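Local coordinates for putative sugar binding protein (Geobacillus stearothermophilus, PDB 6GT9) that binds galactose in the cleft between its two lobes and probably serves as the sugar-binding member of a three-component sensing system for galactan utilization, at residues A[38-43]-A[194-198]; A[73-77]-A[96-101]; A[113-117]-A[280-284]; A[168-172]-A[218-222]. One frame throughout, in Å; residues are numbered along the deposited sequence.

Contact 1. Residues A[38-43]-A[194-198]. With GAL (beta-D-galactopyranose), chain E; SO4 (sulfate ion), chain F.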
loop_
_atom_site.group_PDB
_atom_site.type_symbol
_atom_site.label_atom_id
_atom_site.label_comp_id
_atom_site.label_asym_id
_atom_site.label_seq_id
_atom_site.Cartn_x
_atom_site.Cartn_y
_atom_site.Cartn_z
ATOM N N GLU A 38 -3.445 6.683 -4.741
ATOM C CA GLU A 38 -2.151 6.711 -5.409
ATOM C C GLU A 38 -2.330 6.679 -6.924
ATOM O O GLU A 38 -1.589 7.336 -7.657
ATOM C CB GLU A 38 -1.297 5.528 -4.939
ATOM C CG GLU A 38 0.139 5.494 -5.441
ATOM C CD GLU A 38 0.958 4.421 -4.710
ATOM O OE1 GLU A 38 0.377 3.744 -3.835
ATOM O OE2 GLU A 38 2.164 4.254 -5.003
ATOM N N GLU A 39 -3.330 5.938 -7.400
ATOM C CA GLU A 39 -3.600 5.761 -8.821
ATOM C C GLU A 39 -5.065 5.382 -8.960
ATOM O O GLU A 39 -5.535 4.463 -8.275
ATOM C CB GLU A 39 -2.695 4.685 -9.431
ATOM C CG GLU A 39 -2.731 4.625 -10.972
ATOM C CD GLU A 39 -1.728 3.624 -11.529
ATOM O OE1 GLU A 39 -2.120 2.470 -11.821
ATOM O OE2 GLU A 39 -0.533 3.980 -11.623
ATOM N N LEU A 40 -5.773 6.096 -9.840
ATOM C CA LEU A 40 -7.234 6.093 -9.847
ATOM C C LEU A 40 -7.803 4.684 -9.982
ATOM O O LEU A 40 -8.613 4.248 -9.158
ATOM C CB LEU A 40 -7.750 6.986 -10.981
ATOM C CG LEU A 40 -9.202 7.457 -10.903
ATOM C CD1 LEU A 40 -9.347 8.540 -9.867
ATOM C CD2 LEU A 40 -9.696 7.956 -12.269
ATOM N N ASP A 41 -7.415 3.964 -11.031
ATOM C CA ASP A 41 -7.995 2.655 -11.293
ATOM C C ASP A 41 -7.115 1.501 -10.800
ATOM O O ASP A 41 -7.265 0.369 -11.275
ATOM C CB ASP A 41 -8.301 2.499 -12.782
ATOM C CG ASP A 41 -9.327 1.401 -13.060
ATOM O OD1 ASP A 41 -10.314 1.294 -12.287
ATOM O OD2 ASP A 41 -9.145 0.645 -14.049
ATOM N N ASN A 42 -6.206 1.756 -9.865
ATOM C CA ASN A 42 -5.491 0.654 -9.218
ATOM C C ASN A 42 -6.468 -0.193 -8.411
ATOM O O ASN A 42 -7.277 0.342 -7.652
ATOM C CB ASN A 42 -4.389 1.195 -8.309
ATOM C CG ASN A 42 -3.748 0.098 -7.452
ATOM O OD1 ASN A 42 -4.160 -0.139 -6.324
ATOM N ND2 ASN A 42 -2.750 -0.569 -7.995
ATOM N N ASP A 43 -6.381 -1.523 -8.549
ATOM C CA ASP A 43 -7.392 -2.404 -7.950
ATOM C C ASP A 43 -7.463 -2.271 -6.434
ATOM O O ASP A 43 -8.546 -2.373 -5.841
ATOM C CB ASP A 43 -7.119 -3.859 -8.319
ATOM C CG ASP A 43 -7.414 -4.151 -9.781
ATOM O OD1 ASP A 43 -7.930 -3.238 -10.468
ATOM O OD2 ASP A 43 -7.151 -5.286 -10.226
ATOM N N HIS A 194 6.530 0.348 -10.315
ATOM C CA HIS A 194 5.576 1.438 -10.569
ATOM C C HIS A 194 4.133 0.937 -10.498
ATOM O O HIS A 194 3.260 1.353 -11.265
ATOM C CB HIS A 194 5.899 2.125 -11.894
ATOM C CG HIS A 194 7.270 2.716 -11.902
ATOM N ND1 HIS A 194 8.332 2.129 -12.558
ATOM C CD2 HIS A 194 7.781 3.779 -11.236
ATOM C CE1 HIS A 194 9.426 2.838 -12.340
ATOM N NE2 HIS A 194 9.118 3.844 -11.541
ATOM N N ILE A 195 3.895 0.053 -9.519
ATOM C CA ILE A 195 2.625 -0.578 -9.158
ATOM C C ILE A 195 1.791 -1.058 -10.343
ATOM O O ILE A 195 0.558 -1.026 -10.296
ATOM C CB ILE A 195 1.788 0.342 -8.238
ATOM C CG1 ILE A 195 1.320 1.620 -8.931
ATOM C CG2 ILE A 195 2.560 0.687 -6.965
ATOM C CD1 ILE A 195 0.294 2.353 -8.087
ATOM N N THR A 196 2.438 -1.578 -11.387
ATOM C CA THR A 196 1.701 -2.242 -12.450
ATOM C C THR A 196 2.114 -3.704 -12.510
ATOM O O THR A 196 3.234 -4.058 -12.138
ATOM C CB THR A 196 1.924 -1.584 -13.822
ATOM O OG1 THR A 196 3.215 -1.927 -14.330
ATOM C CG2 THR A 196 1.802 -0.046 -13.716
ATOM N N ARG A 197 1.192 -4.555 -12.969
ATOM C CA ARG A 197 1.531 -5.967 -13.153
ATOM C C ARG A 197 2.645 -6.123 -14.173
ATOM O O ARG A 197 3.523 -6.984 -14.024
ATOM C CB ARG A 197 0.312 -6.763 -13.617
ATOM C CG ARG A 197 -0.779 -6.917 -12.610
ATOM C CD ARG A 197 -1.930 -7.657 -13.242
ATOM N NE ARG A 197 -3.147 -7.543 -12.448
ATOM C CZ ARG A 197 -3.899 -6.441 -12.383
ATOM N NH1 ARG A 197 -3.554 -5.345 -13.049
ATOM N NH2 ARG A 197 -4.996 -6.437 -11.642
ATOM N N VAL A 198 2.632 -5.289 -15.213
ATOM C CA VAL A 198 3.513 -5.533 -16.350
ATOM C C VAL A 198 4.951 -5.163 -16.017
ATOM O O VAL A 198 5.887 -5.871 -16.410
ATOM C CB VAL A 198 2.997 -4.796 -17.598
ATOM C CG1 VAL A 198 4.074 -4.740 -18.672
ATOM C CG2 VAL A 198 1.778 -5.528 -18.132
HETATM C C1 GAL E . -0.687 -1.675 -1.810
HETATM C C2 GAL E . -0.476 -0.295 -1.220
HETATM C C3 GAL E . -1.229 0.783 -2.020
HETATM C C4 GAL E . -0.816 0.732 -3.482
HETATM C C5 GAL E . -0.955 -0.679 -4.026
HETATM C C6 GAL E . -0.379 -0.826 -5.436
HETATM O O1 GAL E . 0.042 -2.629 -1.064
HETATM O O2 GAL E . -0.941 -0.240 0.136
HETATM O O3 GAL E . -0.868 2.050 -1.561
HETATM O O4 GAL E . 0.539 1.168 -3.630
HETATM O O5 GAL E . -0.262 -1.691 -3.188
HETATM O O6 GAL E . -0.846 -2.008 -6.050
HETATM S S SO4 F . -1.149 -3.617 -15.323
HETATM O O1 SO4 F . -1.743 -2.412 -15.920
HETATM O O2 SO4 F . -1.187 -3.522 -13.854
HETATM O O3 SO4 F . 0.236 -3.746 -15.773
HETATM O O4 SO4 F . -1.901 -4.813 -15.686
HETATM O O HOH W 1 1.797 3.337 -12.448
HETATM O O HOH W 2 -1.808 0.062 -10.788
#
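The CD1 methyl of Ile195 fits between two acidic side chains, 4.0 Å from Glu38 CD and 4.0 Å from Glu39 OE2. Glu38 meets it from the opposite direction, whereas the extended chain of Glu39 slides past it, running the other way. Ile195 CG1 stands between its own backbone N and carbonyl carbon (chi1 66°), an orientation that brings CD1 to the glutamates while CG2 rests 3.6 Å from C6 of the galactose. Beyond the methyl, Glu38 OE1 accepts the O4 hydroxyl of the sugar at 2.6 Å and is also bonded by Gln94. The carboxylate of Glu39 has its polar partners elsewhere: OE2 takes the backbone N of Ala71 and a water that also donates to His194 O. A second water donates to Glu39 OE1 and to Ile195 O, and accepts from Asn42 ND2. The same ND2 reaches galactose O6 at 3.1 Å, while Asn42 OD1 caps helix 43-59 at Trp45 N. Farther along, Asp43 and Arg197 cross at about a right angle. Asp43 OD2 lies at the guanidinium edge, 2.8 Å from Arg197 NH2, but the two planes are 67° apart and the bond in this salt bridge is weak. A sulfate, probably from the crystallisation liquor, receives Arg197 N through its O2 (2.7 Å) and Val198 N through its O3 at the start of helix 197-210. Direct polar contact across the cleft is thus limited to one weakly bonded ion pair; water bridges and shared sugar contacts do the rest, consistent with ligand-assisted closure of the two lobes.

Contact 2. Residues A[73-77]-A[96-101]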
loop_
_atom_site.group_PDB
_atom_site.type_symbol
_atom_site.label_atom_id
_atom_site.label_comp_id
_atom_site.label_asym_id
_atom_site.label_seq_id
_atom_site.Cartn_x
_atom_site.Cartn_y
_atom_site.Cartn_z
ATOM N N ILE A 73 4.112 11.746 -8.354
ATOM C CA ILE A 73 4.151 12.620 -7.180
ATOM C C ILE A 73 3.611 14.008 -7.515
ATOM O O ILE A 73 2.740 14.540 -6.810
ATOM C CB ILE A 73 5.579 12.686 -6.615
ATOM C CG1 ILE A 73 5.918 11.357 -5.931
ATOM C CG2 ILE A 73 5.714 13.865 -5.672
ATOM C CD1 ILE A 73 7.411 11.095 -5.765
ATOM N N ASP A 74 4.119 14.621 -8.587
ATOM C CA ASP A 74 3.693 15.980 -8.920
ATOM C C ASP A 74 2.207 16.041 -9.226
ATOM O O ASP A 74 1.518 16.970 -8.789
ATOM C CB ASP A 74 4.494 16.525 -10.102
ATOM C CG ASP A 74 5.943 16.808 -9.740
ATOM O OD1 ASP A 74 6.224 17.017 -8.536
ATOM O OD2 ASP A 74 6.798 16.810 -10.654
ATOM N N GLU A 75 1.691 15.079 -9.995
ATOM C CA GLU A 75 0.260 15.085 -10.294
ATOM C C GLU A 75 -0.567 14.903 -9.020
ATOM O O GLU A 75 -1.601 15.560 -8.830
ATOM C CB GLU A 75 -0.052 13.996 -11.319
ATOM C CG GLU A 75 -1.516 13.830 -11.671
ATOM C CD GLU A 75 -2.115 15.022 -12.405
ATOM O OE1 GLU A 75 -1.377 15.974 -12.776
ATOM O OE2 GLU A 75 -3.349 14.987 -12.617
ATOM N N HIS A 76 -0.114 14.010 -8.143
ATOM C CA HIS A 76 -0.744 13.799 -6.845
ATOM C C HIS A 76 -0.805 15.096 -6.048
ATOM O O HIS A 76 -1.849 15.447 -5.490
ATOM C CB HIS A 76 0.048 12.723 -6.093
ATOM C CG HIS A 76 -0.709 12.035 -4.995
ATOM N ND1 HIS A 76 -0.528 10.699 -4.703
ATOM C CD2 HIS A 76 -1.615 12.496 -4.100
ATOM C CE1 HIS A 76 -1.304 10.361 -3.691
ATOM N NE2 HIS A 76 -1.971 11.433 -3.299
ATOM N N LEU A 77 0.292 15.814 -5.996
ATOM C CA LEU A 77 0.318 17.047 -5.284
ATOM C C LEU A 77 -0.536 18.122 -5.944
ATOM O O LEU A 77 -1.045 18.956 -5.285
ATOM C CB LEU A 77 1.712 17.562 -5.101
ATOM C CG LEU A 77 2.634 16.695 -4.292
ATOM C CD1 LEU A 77 4.013 17.284 -4.327
ATOM C CD2 LEU A 77 2.142 16.520 -2.871
ATOM N N LEU A 96 2.478 10.457 0.691
ATOM C CA LEU A 96 3.205 9.502 -0.148
ATOM C C LEU A 96 4.715 9.615 0.033
ATOM O O LEU A 96 5.422 8.596 0.063
ATOM C CB LEU A 96 2.818 9.700 -1.610
ATOM C CG LEU A 96 3.097 8.548 -2.568
ATOM C CD1 LEU A 96 2.557 7.233 -1.994
ATOM C CD2 LEU A 96 2.445 8.864 -3.904
ATOM N N THR A 97 5.234 10.839 0.130
ATOM C CA THR A 97 6.635 11.079 0.453
ATOM C C THR A 97 6.705 12.071 1.598
ATOM O O THR A 97 5.761 12.818 1.852
ATOM C CB THR A 97 7.431 11.636 -0.727
ATOM O OG1 THR A 97 6.882 12.912 -1.109
ATOM C CG2 THR A 97 7.388 10.679 -1.904
ATOM N N GLU A 98 7.840 12.085 2.288
ATOM C CA GLU A 98 8.002 13.051 3.362
ATOM C C GLU A 98 8.444 14.403 2.833
ATOM O O GLU A 98 8.028 15.443 3.363
ATOM C CB GLU A 98 9.011 12.547 4.398
ATOM C CG GLU A 98 9.029 13.431 5.639
ATOM C CD GLU A 98 10.254 13.246 6.504
ATOM O OE1 GLU A 98 10.299 12.242 7.249
ATOM O OE2 GLU A 98 11.155 14.113 6.453
ATOM N N ALA A 99 9.262 14.402 1.776
ATOM C CA ALA A 99 9.868 15.637 1.288
ATOM C C ALA A 99 8.854 16.530 0.586
ATOM O O ALA A 99 8.893 17.758 0.727
ATOM C CB ALA A 99 11.030 15.305 0.344
ATOM N N GLU A 100 7.987 15.945 -0.191
ATOM C CA GLU A 100 7.031 16.729 -0.886
ATOM C C GLU A 100 5.669 16.887 -0.235
ATOM O O GLU A 100 5.067 17.930 -0.381
ATOM C CB GLU A 100 6.825 16.180 -2.292
ATOM C CG GLU A 100 8.039 16.336 -3.181
ATOM C CD GLU A 100 8.765 15.044 -3.415
ATOM O OE1 GLU A 100 8.742 14.163 -2.573
ATOM O OE2 GLU A 100 9.343 14.922 -4.479
ATOM N N PHE A 101 5.216 15.868 0.499
ATOM C CA PHE A 101 3.854 15.869 1.025
ATOM C C PHE A 101 3.705 16.554 2.375
ATOM O O PHE A 101 2.618 17.069 2.664
ATOM C CB PHE A 101 3.310 14.439 1.112
ATOM C CG PHE A 101 2.775 13.929 -0.194
ATOM C CD1 PHE A 101 3.640 13.599 -1.221
ATOM C CD2 PHE A 101 1.405 13.804 -0.402
ATOM C CE1 PHE A 101 3.147 13.145 -2.449
ATOM C CE2 PHE A 101 0.907 13.354 -1.620
ATOM C CZ PHE A 101 1.784 13.030 -2.647
#
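The ring of Phe101 is driven edge-on at His76 while the CD2 methyl of Leu77 sits over the centre of one of its faces. From CB, CG is placed beside the backbone N of Phe101 (chi1 -82°), sending the ring across to helix 73-85. CG and both CD atoms lie under the CD2 methyl of Leu77, which sits 3.4 Å from the ring centroid and only 6° off its normal, a well-centred CH-pi contact. Farther out, CE1 also approaches Ile73 CG2, at 4.2 Å, and CE2 comes to 3.6 Å from His76 CD2. The tip, CZ, stands above the imidazole, 3.6 Å from His76 CG; with the planes at 89°, this is a T-shaped pair. Over the other face of the phenyl ring, toward its rim, lies the backbone N of Leu96.

Leu96 CD2 adds to the grip on the imidazole, 3.6 Å from His76 ND1. Beside the ring cluster, Ile73 CD1 and Thr97 CG2 meet tip to tip, and Leu77 CD1 packs at right angles on Glu100 CB. Thr97 OG1 donates to Glu100 OE1 at 2.7 Å, holding that carboxylate back toward its own helix.

No hydrogen bond joins the two segments. Apolar and aromatic contacts seat the start of helix 73-85 against that of helix 98-110, while the bond from His76 NE2 to Thr93 OG1 and the phenyl edge together fix the rotation of the imidazole.

Contact 3. Residues A[113-117]-A[280-284]; sequences IPVVT and MAEIV
Two bumps on segment 113-117, Pro114 just before the strand and Val116 within it, engage two on the helix, Met280 and Ile283. The pyrrolidine ring of Pro114 lodges between the helix side chains: its CG lies 3.7 Å from Met280 SD and its CB 3.7 Å from Ile283 CG2. It crosses the methionine at about a right angle but slides alongside the isoleucine. One step on along the same face, the CG2 methyl of Val116 fills the notch between the two helix tips, 3.6 Å from Met280 CE and 3.6 Å from Ile283 CD1.

Met280 supplies the reciprocal bump. Leaving CB on the side away from the backbone N, the chain folds at both following torsions (chi2 62°, chi3 77°), curling CE back toward the strand. The methyl settles beside the Pro114 carbonyl, 3.5 Å from Pro114 O, and against Val116 CG2, while SD takes the proline ring. Ile283, one turn later, divides its branches between the same two neighbours, CG2 taking the proline and CD1 the valine. Val284 CG2 brushes the outer edge of the proline ring.

The axes of strand 115-117 and helix 280-284 run roughly antiparallel, at 154°, and approach to 9.7 Å. This is the layered alpha/beta packing of one lobe of a periplasmic binding protein. Helix 269-284, reached after the chain has left the other lobe's sheet at strand 263-266, covers one face of the parallel sheet, with Met280 also touching Phe33 and Ile92. On the other face, Ile113 and Val115 pack against helix 98-110, while strands 90-93 and 129-132 flank strand 115-118 within the sheet.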
loop_
_atom_site.group_PDB
_atom_site.type_symbol
_atom_site.label_atom_id
_atom_site.label_comp_id
_atom_site.label_asym_id
_atom_site.label_seq_id
_atom_site.Cartn_x
_atom_site.Cartn_y
_atom_site.Cartn_z
ATOM N N ILE A 113 -8.450 23.324 6.390
ATOM C CA ILE A 113 -9.017 22.109 5.820
ATOM C C ILE A 113 -8.338 20.930 6.513
ATOM O O ILE A 113 -7.116 20.789 6.430
ATOM C CB ILE A 113 -8.831 22.046 4.292
ATOM C CG1 ILE A 113 -9.495 23.257 3.618
ATOM C CG2 ILE A 113 -9.421 20.780 3.701
ATOM C CD1 ILE A 113 -9.454 23.203 2.086
ATOM N N PRO A 114 -9.062 20.088 7.250
ATOM C CA PRO A 114 -8.405 18.979 7.951
ATOM C C PRO A 114 -7.935 17.905 6.981
ATOM O O PRO A 114 -8.582 17.630 5.971
ATOM C CB PRO A 114 -9.499 18.443 8.881
ATOM C CG PRO A 114 -10.779 18.833 8.222
ATOM C CD PRO A 114 -10.507 20.146 7.530
ATOM N N VAL A 115 -6.805 17.272 7.316
ATOM C CA VAL A 115 -6.223 16.225 6.487
ATOM C C VAL A 115 -6.139 14.952 7.311
ATOM O O VAL A 115 -5.631 14.968 8.440
ATOM C CB VAL A 115 -4.839 16.626 5.939
ATOM C CG1 VAL A 115 -4.153 15.427 5.238
ATOM C CG2 VAL A 115 -4.985 17.797 4.950
ATOM N N VAL A 116 -6.680 13.865 6.764
ATOM C CA VAL A 116 -6.499 12.524 7.314
ATOM C C VAL A 116 -5.635 11.751 6.330
ATOM O O VAL A 116 -5.938 11.710 5.130
ATOM C CB VAL A 116 -7.843 11.813 7.549
ATOM C CG1 VAL A 116 -7.622 10.332 7.903
ATOM C CG2 VAL A 116 -8.634 12.503 8.683
ATOM N N THR A 117 -4.543 11.172 6.817
ATOM C CA THR A 117 -3.751 10.314 5.959
ATOM C C THR A 117 -4.303 8.897 6.000
ATOM O O THR A 117 -4.859 8.452 7.008
ATOM C CB THR A 117 -2.275 10.333 6.365
ATOM O OG1 THR A 117 -2.150 10.096 7.777
ATOM C CG2 THR A 117 -1.688 11.690 6.041
ATOM N N MET A 280 -12.944 11.582 9.613
ATOM C CA MET A 280 -13.068 12.931 9.077
ATOM C C MET A 280 -14.339 13.619 9.581
ATOM O O MET A 280 -14.314 14.803 9.934
ATOM C CB MET A 280 -13.043 12.888 7.546
ATOM C CG MET A 280 -13.059 14.283 6.919
ATOM S SD MET A 280 -11.627 15.290 7.366
ATOM C CE MET A 280 -10.363 14.590 6.300
ATOM N N ALA A 281 -15.456 12.890 9.630
ATOM C CA ALA A 281 -16.705 13.478 10.100
ATOM C C ALA A 281 -16.608 13.865 11.571
ATOM O O ALA A 281 -17.119 14.909 11.975
ATOM C CB ALA A 281 -17.866 12.509 9.874
ATOM N N GLU A 282 -15.920 13.054 12.375
ATOM C CA GLU A 282 -15.720 13.388 13.785
ATOM C C GLU A 282 -14.857 14.635 13.945
ATOM O O GLU A 282 -15.110 15.464 14.821
ATOM C CB GLU A 282 -15.079 12.202 14.507
ATOM C CG GLU A 282 -15.984 10.998 14.634
ATOM C CD GLU A 282 -17.036 11.182 15.716
ATOM O OE1 GLU A 282 -16.676 11.152 16.919
ATOM O OE2 GLU A 282 -18.221 11.369 15.361
ATOM N N ILE A 283 -13.814 14.767 13.124
ATOM C CA ILE A 283 -12.957 15.949 13.166
ATOM C C ILE A 283 -13.749 17.190 12.771
ATOM O O ILE A 283 -13.655 18.244 13.417
ATOM C CB ILE A 283 -11.748 15.724 12.230
ATOM C CG1 ILE A 283 -10.841 14.620 12.769
ATOM C CG2 ILE A 283 -10.985 17.029 11.978
ATOM C CD1 ILE A 283 -9.928 14.039 11.709
ATOM N N VAL A 284 -14.541 17.086 11.699
ATOM C CA VAL A 284 -15.343 18.229 11.247
ATOM C C VAL A 284 -16.327 18.660 12.330
ATOM O O VAL A 284 -16.719 19.830 12.397
ATOM C CB VAL A 284 -16.048 17.873 9.922
ATOM C CG1 VAL A 284 -17.140 18.848 9.598
ATOM C CG2 VAL A 284 -15.020 17.822 8.794
#

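Contact 4. Residues A[168-172]-A[218-222]. With GAL (beta-D-galactopyranose), chain E.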
loop_
_atom_site.group_PDB
_atom_site.type_symbol
_atom_site.label_atom_id
_atom_site.label_comp_id
_atom_site.label_asym_id
_atom_site.label_seq_id
_atom_site.Cartn_x
_atom_site.Cartn_y
_atom_site.Cartn_z
ATOM N N GLN A 168 6.331 2.026 0.818
ATOM C CA GLN A 168 7.229 1.069 0.179
ATOM C C GLN A 168 8.575 1.037 0.879
ATOM O O GLN A 168 9.119 -0.042 1.149
ATOM C CB GLN A 168 7.391 1.424 -1.302
ATOM C CG GLN A 168 6.077 1.393 -2.061
ATOM C CD GLN A 168 5.414 0.031 -1.976
ATOM O OE1 GLN A 168 5.838 -0.914 -2.639
ATOM N NE2 GLN A 168 4.383 -0.083 -1.138
ATOM N N GLN A 169 9.134 2.213 1.179
ATOM C CA GLN A 169 10.407 2.255 1.896
ATOM C C GLN A 169 10.305 1.537 3.230
ATOM O O GLN A 169 11.208 0.775 3.611
ATOM C CB GLN A 169 10.845 3.705 2.104
ATOM C CG GLN A 169 11.378 4.404 0.858
ATOM C CD GLN A 169 11.549 5.904 1.076
ATOM O OE1 GLN A 169 11.239 6.426 2.147
ATOM N NE2 GLN A 169 12.031 6.599 0.059
ATOM N N LEU A 170 9.201 1.748 3.949
ATOM C CA LEU A 170 9.075 1.150 5.273
ATOM C C LEU A 170 8.923 -0.369 5.195
ATOM O O LEU A 170 9.470 -1.089 6.039
ATOM C CB LEU A 170 7.903 1.787 6.027
ATOM C CG LEU A 170 8.105 3.219 6.540
ATOM C CD1 LEU A 170 6.790 3.767 7.109
ATOM C CD2 LEU A 170 9.180 3.273 7.613
ATOM N N ARG A 171 8.193 -0.876 4.193
ATOM C CA ARG A 171 8.007 -2.325 4.061
ATOM C C ARG A 171 9.294 -3.019 3.638
ATOM O O ARG A 171 9.542 -4.172 4.022
ATOM C CB ARG A 171 6.898 -2.635 3.055
ATOM C CG ARG A 171 5.525 -2.145 3.480
ATOM C CD ARG A 171 4.539 -2.162 2.315
ATOM N NE ARG A 171 3.311 -1.470 2.694
ATOM C CZ ARG A 171 2.219 -1.376 1.944
ATOM N NH1 ARG A 171 2.179 -1.926 0.733
ATOM N NH2 ARG A 171 1.171 -0.698 2.414
ATOM N N VAL A 172 10.103 -2.355 2.814
ATOM C CA VAL A 172 11.425 -2.883 2.501
ATOM C C VAL A 172 12.301 -2.870 3.744
ATOM O O VAL A 172 12.956 -3.868 4.080
ATOM C CB VAL A 172 12.071 -2.079 1.361
ATOM C CG1 VAL A 172 13.518 -2.504 1.173
ATOM C CG2 VAL A 172 11.267 -2.230 0.071
ATOM N N TYR A 218 10.268 -11.051 -2.902
ATOM C CA TYR A 218 9.449 -10.303 -1.950
ATOM C C TYR A 218 8.861 -9.107 -2.688
ATOM O O TYR A 218 9.611 -8.243 -3.147
ATOM C CB TYR A 218 10.294 -9.834 -0.767
ATOM C CG TYR A 218 9.659 -8.813 0.161
ATOM C CD1 TYR A 218 8.339 -8.939 0.580
ATOM C CD2 TYR A 218 10.406 -7.763 0.671
ATOM C CE1 TYR A 218 7.762 -8.025 1.458
ATOM C CE2 TYR A 218 9.846 -6.842 1.550
ATOM C CZ TYR A 218 8.529 -6.985 1.952
ATOM O OH TYR A 218 7.982 -6.073 2.831
ATOM N N GLY A 219 7.538 -9.068 -2.817
ATOM C CA GLY A 219 6.845 -7.932 -3.427
ATOM C C GLY A 219 6.186 -7.102 -2.340
ATOM O O GLY A 219 5.626 -7.650 -1.388
ATOM N N THR A 220 6.267 -5.773 -2.469
ATOM C CA THR A 220 5.824 -4.911 -1.379
ATOM C C THR A 220 4.565 -4.124 -1.694
ATOM O O THR A 220 4.155 -3.302 -0.871
ATOM C CB THR A 220 6.938 -3.939 -0.961
ATOM O OG1 THR A 220 7.198 -2.991 -2.011
ATOM C CG2 THR A 220 8.221 -4.708 -0.643
ATOM N N SER A 221 3.949 -4.340 -2.856
ATOM C CA SER A 221 2.691 -3.684 -3.181
ATOM C C SER A 221 1.794 -4.695 -3.881
ATOM O O SER A 221 2.218 -5.804 -4.214
ATOM C CB SER A 221 2.920 -2.417 -4.017
ATOM O OG SER A 221 3.393 -2.712 -5.323
ATOM N N ALA A 222 0.541 -4.295 -4.127
ATOM C CA ALA A 222 -0.535 -5.269 -4.305
ATOM C C ALA A 222 -0.409 -6.120 -5.565
ATOM O O ALA A 222 -0.968 -7.223 -5.598
ATOM C CB ALA A 222 -1.888 -4.564 -4.312
HETATM C C1 GAL E . -0.687 -1.675 -1.810
HETATM C C2 GAL E . -0.476 -0.295 -1.220
HETATM C C3 GAL E . -1.229 0.783 -2.020
HETATM C C4 GAL E . -0.816 0.732 -3.482
HETATM C C5 GAL E . -0.955 -0.679 -4.026
HETATM C C6 GAL E . -0.379 -0.826 -5.436
HETATM O O1 GAL E . 0.042 -2.629 -1.064
HETATM O O2 GAL E . -0.941 -0.240 0.136
HETATM O O3 GAL E . -0.868 2.050 -1.561
HETATM O O4 GAL E . 0.539 1.168 -3.630
HETATM O O5 GAL E . -0.262 -1.691 -3.188
HETATM O O6 GAL E . -0.846 -2.008 -6.050
#
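One backbone oxygen, Thr220 O, takes two side-chain donors from the same helix, Gln168 NE2 and Arg171 NH1. The arginine bond is the straighter, 2.9 Å from Arg171 NH1 to Thr220 O with an N-H...O angle of 160°, and the oxygen lies almost in the guanidinium plane. Gln168 NE2 approaches from above the carbonyl plane at 3.2 Å from Thr220 O. At the other end of that amide, Gln168 OE1 accepts from Thr220 OG1 at 2.6 Å, the donor again out of plane, and also receives Gly161 N; both ends of the glutamine are therefore held, its chain bent at chi2 (-58°).

This junction lies at the carboxy-terminal end of strand 216-219, where the ligand cleft opens in the type I periplasmic binding protein fold. Arg171 runs extended from CG to NE into that cleft, where NH1 also donates to galactose O1 (2.9 Å) and NH2 to O2; Asn135 OD1 is a further partner of NH2. From the loop that follows strand 216-219, Ala222 N donates to the ring oxygen O5 of galactose at 2.9 Å. Farther from the sugar, Tyr218 OH donates to Arg171 O at 2.7 Å, while its ring stacks with Phe175.

In the fold
Contacts 1 and 4 both reach the galactose, with centres 14 Å apart; they touch where Ile195 CG2 lies 3.9 Å from Ser221 OG. Contact 1 bridges the two lobes across the cleft, whereas contact 4 belongs to the lobe built on the mixed sheet; Asp119, His167, Asp247 and Gln267 complete the hydrogen bonding of the sugar. Contact 2 backs the pocket from the other lobe: Leu96 CD1 is 4.2 Å from Glu38 CD, and His76 CE1 is 4.1 Å from Glu38 CA. Contact 3 lies farther from the cleft in that lobe, its centre about 26 Å from that of contact 1 and 27 Å from that of contact 4, touching neither.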